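Local atomic coordinates of acetone carboxylase alpha subunit (Xanthobacter autotrophicus Py2, PDB entry 5M45), a protein that is the alpha subunit of a multi-chain carboxylase and belongs to the hydantoinase B/oxoprolinase family, holding a manganese ion in its fold. Residues W330-W342 and Q716-F728. Sequence-based numbering, arbitrary orientation.
Sequences WRLDFEGSSRWGW and QMFAASFKLGPRF
The CA atoms of G336 and G725 come within 4.5 Å, and those of S338 and S721 are nearly as close, so the type II turn F334-S337 that follows strand 330-333 of a mixed sheet lies against the kink between helices 712-724 and 726-735. Glycine suits both sides of this close passage: G336 takes positive phi as third residue of the turn, and G725, having no CB, lets the G336 backbone come close. F728 CB packs on G336 CA at 3.6 Å.

E335, its chain bent at chi2 (86°), reaches the first turn of helix 726-735, where OE1 accepts from R727 N at 3.0 Å through its anti lone pair. Its CG lies over the centre of one face of the R727 guanidinium, whose edge turns to D333: NH2 bonds D333 OD2 at 2.8 Å in a salt bridge, with the carboxylate nearly perpendicular (83°) to the guanidinium. R381 of the neighbouring strand pairs with both acids, probably offsetting their charge.

Farther along, L724 CD1 rests on R339 CA at 3.7 Å, crossing the arginine chain at about a right angle; the arginine's tip meets E746 in a salt bridge. That glutamate also binds K723 and Q716, drawing these side chains together. Waters complete the contact: one donates to both S337 O and S721 O, while another joins the R339 side chain to the helix backbone, accepting from NH1 in the guanidinium plane and donating to A720 O at 2.9 Å.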
loop_
_atom_site.group_PDB
_atom_site.type_symbol
_atom_site.label_atom_id
_atom_site.label_comp_id
_atom_site.label_asym_id
_atom_site.label_seq_id
_atom_site.Cartn_x
_atom_site.Cartn_y
_atom_site.Cartn_z
ATOM N N TRP A 330 -40.440 -6.127 0.847
ATOM C CA TRP A 330 -39.960 -6.496 -0.494
ATOM C C TRP A 330 -38.584 -7.181 -0.463
ATOM O O TRP A 330 -37.883 -7.137 0.551
ATOM C CB TRP A 330 -40.043 -5.326 -1.490
ATOM C CG TRP A 330 -39.062 -4.231 -1.354
ATOM C CD1 TRP A 330 -38.573 -3.697 -0.197
ATOM C CD2 TRP A 330 -38.459 -3.491 -2.417
ATOM N NE1 TRP A 330 -37.677 -2.697 -0.479
ATOM C CE2 TRP A 330 -37.592 -2.544 -1.830
ATOM C CE3 TRP A 330 -38.557 -3.539 -3.818
ATOM C CZ2 TRP A 330 -36.846 -1.654 -2.592
ATOM C CZ3 TRP A 330 -37.798 -2.671 -4.583
ATOM C CH2 TRP A 330 -36.959 -1.715 -3.964
ATOM N N ARG A 331 -38.272 -7.888 -1.558
ATOM C CA ARG A 331 -37.144 -8.787 -1.612
ATOM C C ARG A 331 -36.481 -8.703 -2.982
ATOM O O ARG A 331 -37.168 -8.688 -4.012
ATOM C CB ARG A 331 -37.597 -10.220 -1.289
ATOM C CG ARG A 331 -36.512 -11.279 -1.313
ATOM C CD ARG A 331 -37.148 -12.658 -1.036
ATOM N NE ARG A 331 -36.156 -13.730 -1.005
ATOM C CZ ARG A 331 -35.355 -14.004 0.015
ATOM N NH1 ARG A 331 -35.432 -13.315 1.153
ATOM N NH2 ARG A 331 -34.462 -14.980 -0.103
ATOM N N LEU A 332 -35.146 -8.650 -2.980
ATOM C CA LEU A 332 -34.353 -8.629 -4.208
ATOM C C LEU A 332 -33.330 -9.760 -4.190
ATOM O O LEU A 332 -32.464 -9.786 -3.316
ATOM C CB LEU A 332 -33.674 -7.291 -4.377
ATOM C CG LEU A 332 -34.711 -6.160 -4.496
ATOM C CD1 LEU A 332 -34.837 -5.417 -3.192
ATOM C CD2 LEU A 332 -34.357 -5.171 -5.606
ATOM N N ASP A 333 -33.436 -10.679 -5.163
ATOM C CA ASP A 333 -32.639 -11.910 -5.218
ATOM C C ASP A 333 -31.835 -11.900 -6.519
ATOM O O ASP A 333 -32.423 -11.819 -7.613
ATOM C CB ASP A 333 -33.602 -13.113 -5.138
ATOM C CG ASP A 333 -32.879 -14.476 -5.074
ATOM O OD1 ASP A 333 -31.679 -14.597 -5.370
ATOM O OD2 ASP A 333 -33.546 -15.475 -4.699
ATOM N N PHE A 334 -30.504 -11.986 -6.400
ATOM C CA PHE A 334 -29.563 -11.907 -7.531
ATOM C C PHE A 334 -28.944 -13.266 -7.951
ATOM O O PHE A 334 -27.896 -13.295 -8.601
ATOM C CB PHE A 334 -28.513 -10.820 -7.250
ATOM C CG PHE A 334 -29.124 -9.434 -7.166
ATOM C CD1 PHE A 334 -29.692 -8.972 -5.975
ATOM C CD2 PHE A 334 -29.218 -8.627 -8.293
ATOM C CE1 PHE A 334 -30.299 -7.712 -5.919
ATOM C CE2 PHE A 334 -29.832 -7.387 -8.241
ATOM C CZ PHE A 334 -30.372 -6.925 -7.052
ATOM N N GLU A 335 -29.618 -14.377 -7.616
ATOM C CA GLU A 335 -29.315 -15.694 -8.152
ATOM C C GLU A 335 -29.096 -15.649 -9.651
ATOM O O GLU A 335 -29.945 -15.118 -10.376
ATOM C CB GLU A 335 -30.488 -16.654 -7.878
ATOM C CG GLU A 335 -30.407 -18.089 -8.500
ATOM C CD GLU A 335 -29.630 -19.074 -7.613
ATOM O OE1 GLU A 335 -29.392 -20.254 -7.969
ATOM O OE2 GLU A 335 -29.235 -18.658 -6.523
ATOM N N GLY A 336 -27.983 -16.203 -10.106
ATOM C CA GLY A 336 -27.631 -16.194 -11.509
ATOM C C GLY A 336 -26.536 -15.230 -11.930
ATOM O O GLY A 336 -26.083 -15.270 -13.064
ATOM N N SER A 337 -26.098 -14.378 -11.014
ATOM C CA SER A 337 -25.077 -13.371 -11.332
ATOM C C SER A 337 -23.704 -14.011 -11.586
ATOM O O SER A 337 -23.417 -15.123 -11.113
ATOM C CB SER A 337 -24.960 -12.325 -10.188
ATOM O OG SER A 337 -26.176 -11.602 -10.002
ATOM N N SER A 338 -22.874 -13.292 -12.336
ATOM C CA SER A 338 -21.517 -13.753 -12.692
ATOM C C SER A 338 -20.515 -13.613 -11.524
ATOM O O SER A 338 -20.831 -13.058 -10.483
ATOM C CB SER A 338 -21.030 -13.042 -13.983
ATOM O OG SER A 338 -21.019 -11.628 -13.854
ATOM N N ARG A 339 -19.304 -14.136 -11.714
ATOM C CA ARG A 339 -18.248 -14.215 -10.697
ATOM C C ARG A 339 -17.418 -12.939 -10.653
ATOM O O ARG A 339 -17.340 -12.201 -11.641
ATOM C CB ARG A 339 -17.315 -15.408 -11.006
ATOM C CG ARG A 339 -16.319 -15.784 -9.925
ATOM C CD ARG A 339 -15.524 -17.053 -10.188
ATOM N NE ARG A 339 -14.609 -16.977 -11.319
ATOM C CZ ARG A 339 -14.777 -17.607 -12.504
ATOM N NH1 ARG A 339 -15.836 -18.416 -12.733
ATOM N NH2 ARG A 339 -13.842 -17.470 -13.459
ATOM N N TRP A 340 -16.795 -12.676 -9.492
ATOM C CA TRP A 340 -15.699 -11.683 -9.428
ATOM C C TRP A 340 -14.637 -11.973 -10.500
ATOM O O TRP A 340 -14.575 -13.086 -11.039
ATOM C CB TRP A 340 -15.082 -11.640 -8.016
ATOM C CG TRP A 340 -14.444 -12.939 -7.573
ATOM C CD1 TRP A 340 -15.046 -13.938 -6.867
ATOM C CD2 TRP A 340 -13.093 -13.344 -7.766
ATOM N NE1 TRP A 340 -14.158 -14.958 -6.638
ATOM C CE2 TRP A 340 -12.949 -14.625 -7.179
ATOM C CE3 TRP A 340 -11.997 -12.768 -8.392
ATOM C CZ2 TRP A 340 -11.736 -15.327 -7.165
ATOM C CZ3 TRP A 340 -10.780 -13.491 -8.391
ATOM C CH2 TRP A 340 -10.665 -14.740 -7.767
ATOM N N GLY A 341 -13.819 -10.985 -10.823
ATOM C CA GLY A 341 -12.753 -11.200 -11.822
ATOM C C GLY A 341 -11.448 -10.423 -11.583
ATOM O O GLY A 341 -11.321 -9.658 -10.586
ATOM N N TRP A 342 -10.516 -10.591 -12.534
ATOM C CA TRP A 342 -9.187 -9.998 -12.456
ATOM C C TRP A 342 -9.195 -8.637 -13.186
ATOM O O TRP A 342 -8.813 -8.508 -14.344
ATOM C CB TRP A 342 -8.107 -10.938 -13.000
ATOM C CG TRP A 342 -8.083 -12.300 -12.356
ATOM C CD1 TRP A 342 -8.476 -13.482 -12.942
ATOM C CD2 TRP A 342 -7.672 -12.636 -11.028
ATOM N NE1 TRP A 342 -8.327 -14.524 -12.063
ATOM C CE2 TRP A 342 -7.841 -14.031 -10.874
ATOM C CE3 TRP A 342 -7.199 -11.897 -9.943
ATOM C CZ2 TRP A 342 -7.516 -14.705 -9.691
ATOM C CZ3 TRP A 342 -6.870 -12.563 -8.779
ATOM C CH2 TRP A 342 -7.038 -13.966 -8.658
ATOM N N GLN A 716 -18.222 -17.695 -21.457
ATOM C CA GLN A 716 -17.657 -17.578 -20.105
ATOM C C GLN A 716 -18.697 -17.024 -19.122
ATOM O O GLN A 716 -18.799 -17.540 -17.994
ATOM C CB GLN A 716 -16.401 -16.696 -20.095
ATOM C CG GLN A 716 -15.621 -16.735 -18.796
ATOM C CD GLN A 716 -16.245 -15.863 -17.693
ATOM O OE1 GLN A 716 -16.910 -14.861 -17.971
ATOM N NE2 GLN A 716 -16.019 -16.252 -16.438
ATOM N N MET A 717 -19.463 -16.020 -19.544
ATOM C CA MET A 717 -20.528 -15.432 -18.698
ATOM C C MET A 717 -21.576 -16.474 -18.240
ATOM O O MET A 717 -21.841 -16.601 -17.027
ATOM C CB MET A 717 -21.202 -14.263 -19.419
ATOM C CG MET A 717 -22.237 -13.512 -18.599
ATOM S SD MET A 717 -23.395 -12.523 -19.597
ATOM C CE MET A 717 -24.558 -13.803 -20.172
ATOM N N PHE A 718 -22.127 -17.221 -19.188
ATOM C CA PHE A 718 -23.066 -18.313 -18.839
ATOM C C PHE A 718 -22.403 -19.397 -17.988
ATOM O O PHE A 718 -22.965 -19.784 -16.953
ATOM C CB PHE A 718 -23.734 -18.918 -20.092
ATOM C CG PHE A 718 -24.773 -18.003 -20.724
ATOM C CD1 PHE A 718 -25.965 -17.710 -20.059
ATOM C CD2 PHE A 718 -24.552 -17.415 -21.964
ATOM C CE1 PHE A 718 -26.916 -16.890 -20.642
ATOM C CE2 PHE A 718 -25.487 -16.563 -22.535
ATOM C CZ PHE A 718 -26.685 -16.323 -21.875
ATOM N N ALA A 719 -21.185 -19.839 -18.329
ATOM C CA ALA A 719 -20.572 -20.920 -17.550
ATOM C C ALA A 719 -20.354 -20.541 -16.089
ATOM O O ALA A 719 -20.625 -21.351 -15.193
ATOM C CB ALA A 719 -19.282 -21.396 -18.171
ATOM N N ALA A 720 -19.857 -19.330 -15.851
ATOM C CA ALA A 720 -19.590 -18.868 -14.479
ATOM C C ALA A 720 -20.914 -18.651 -13.690
ATOM O O ALA A 720 -21.008 -19.024 -12.511
ATOM C CB ALA A 720 -18.768 -17.587 -14.501
ATOM N N SER A 721 -21.909 -18.079 -14.356
ATOM C CA SER A 721 -23.248 -17.852 -13.792
ATOM C C SER A 721 -23.940 -19.193 -13.380
ATOM O O SER A 721 -24.528 -19.310 -12.309
ATOM C CB SER A 721 -24.105 -17.044 -14.776
ATOM O OG SER A 721 -23.593 -15.698 -14.997
ATOM N N PHE A 722 -23.827 -20.206 -14.241
ATOM C CA PHE A 722 -24.410 -21.512 -13.963
ATOM C C PHE A 722 -23.834 -22.110 -12.686
ATOM O O PHE A 722 -24.589 -22.603 -11.845
ATOM C CB PHE A 722 -24.172 -22.530 -15.091
ATOM C CG PHE A 722 -24.897 -22.257 -16.400
ATOM C CD1 PHE A 722 -25.989 -21.388 -16.507
ATOM C CD2 PHE A 722 -24.480 -22.922 -17.533
ATOM C CE1 PHE A 722 -26.602 -21.174 -17.721
ATOM C CE2 PHE A 722 -25.092 -22.711 -18.759
ATOM C CZ PHE A 722 -26.154 -21.834 -18.858
ATOM N N LYS A 723 -22.502 -22.077 -12.539
ATOM C CA LYS A 723 -21.855 -22.673 -11.351
ATOM C C LYS A 723 -22.254 -21.993 -10.043
ATOM O O LYS A 723 -22.457 -22.658 -9.078
ATOM C CB LYS A 723 -20.337 -22.646 -11.456
ATOM C CG LYS A 723 -19.830 -23.771 -12.322
ATOM C CD LYS A 723 -18.293 -23.721 -12.444
ATOM C CE LYS A 723 -17.794 -22.422 -13.147
ATOM N NZ LYS A 723 -16.437 -22.477 -13.703
ATOM N N LEU A 724 -22.329 -20.668 -10.020
ATOM C CA LEU A 724 -22.754 -19.919 -8.806
ATOM C C LEU A 724 -24.278 -19.896 -8.549
ATOM O O LEU A 724 -24.695 -19.561 -7.435
ATOM C CB LEU A 724 -22.239 -18.476 -8.872
ATOM C CG LEU A 724 -20.726 -18.343 -8.643
ATOM C CD1 LEU A 724 -20.213 -17.043 -9.268
ATOM C CD2 LEU A 724 -20.368 -18.416 -7.186
ATOM N N GLY A 725 -25.075 -20.231 -9.562
ATOM C CA GLY A 725 -26.541 -20.132 -9.542
ATOM C C GLY A 725 -27.252 -21.333 -10.169
ATOM O O GLY A 725 -27.764 -21.233 -11.285
ATOM N N PRO A 726 -27.307 -22.457 -9.459
ATOM C CA PRO A 726 -27.974 -23.647 -10.022
ATOM C C PRO A 726 -29.445 -23.455 -10.419
ATOM O O PRO A 726 -29.909 -24.110 -11.339
ATOM C CB PRO A 726 -27.868 -24.717 -8.916
ATOM C CG PRO A 726 -27.269 -24.017 -7.713
ATOM C CD PRO A 726 -26.760 -22.672 -8.104
ATOM N N ARG A 727 -30.174 -22.577 -9.751
ATOM C CA ARG A 727 -31.544 -22.292 -10.151
ATOM C C ARG A 727 -31.596 -21.597 -11.525
ATOM O O ARG A 727 -32.509 -21.839 -12.313
ATOM C CB ARG A 727 -32.197 -21.455 -9.071
ATOM C CG ARG A 727 -33.685 -21.355 -9.140
ATOM C CD ARG A 727 -34.245 -21.068 -7.704
ATOM N NE ARG A 727 -33.673 -20.038 -6.776
ATOM C CZ ARG A 727 -33.731 -18.692 -6.896
ATOM N NH1 ARG A 727 -34.161 -18.136 -8.030
ATOM N NH2 ARG A 727 -33.311 -17.936 -5.914
ATOM N N PHE A 728 -30.610 -20.748 -11.815
ATOM C CA PHE A 728 -30.477 -20.091 -13.105
ATOM C C PHE A 728 -30.146 -21.104 -14.201
ATOM O O PHE A 728 -30.746 -21.039 -15.269
ATOM C CB PHE A 728 -29.459 -18.913 -13.076
ATOM C CG PHE A 728 -29.191 -18.308 -14.437
ATOM C CD1 PHE A 728 -30.159 -17.609 -15.110
ATOM C CD2 PHE A 728 -27.948 -18.467 -15.035
ATOM C CE1 PHE A 728 -29.909 -17.084 -16.382
ATOM C CE2 PHE A 728 -27.689 -17.925 -16.305
ATOM C CZ PHE A 728 -28.672 -17.236 -16.978
HETATM O O HOH W 1 -26.851 -19.572 -5.761
HETATM O O HOH W 2 -25.935 -17.021 -8.113
HETATM O O HOH W 3 -24.821 -17.295 -10.491
HETATM O O HOH W 4 -17.637 -14.454 -14.292
HETATM O O HOH W 5 -18.327 -19.359 -11.375
#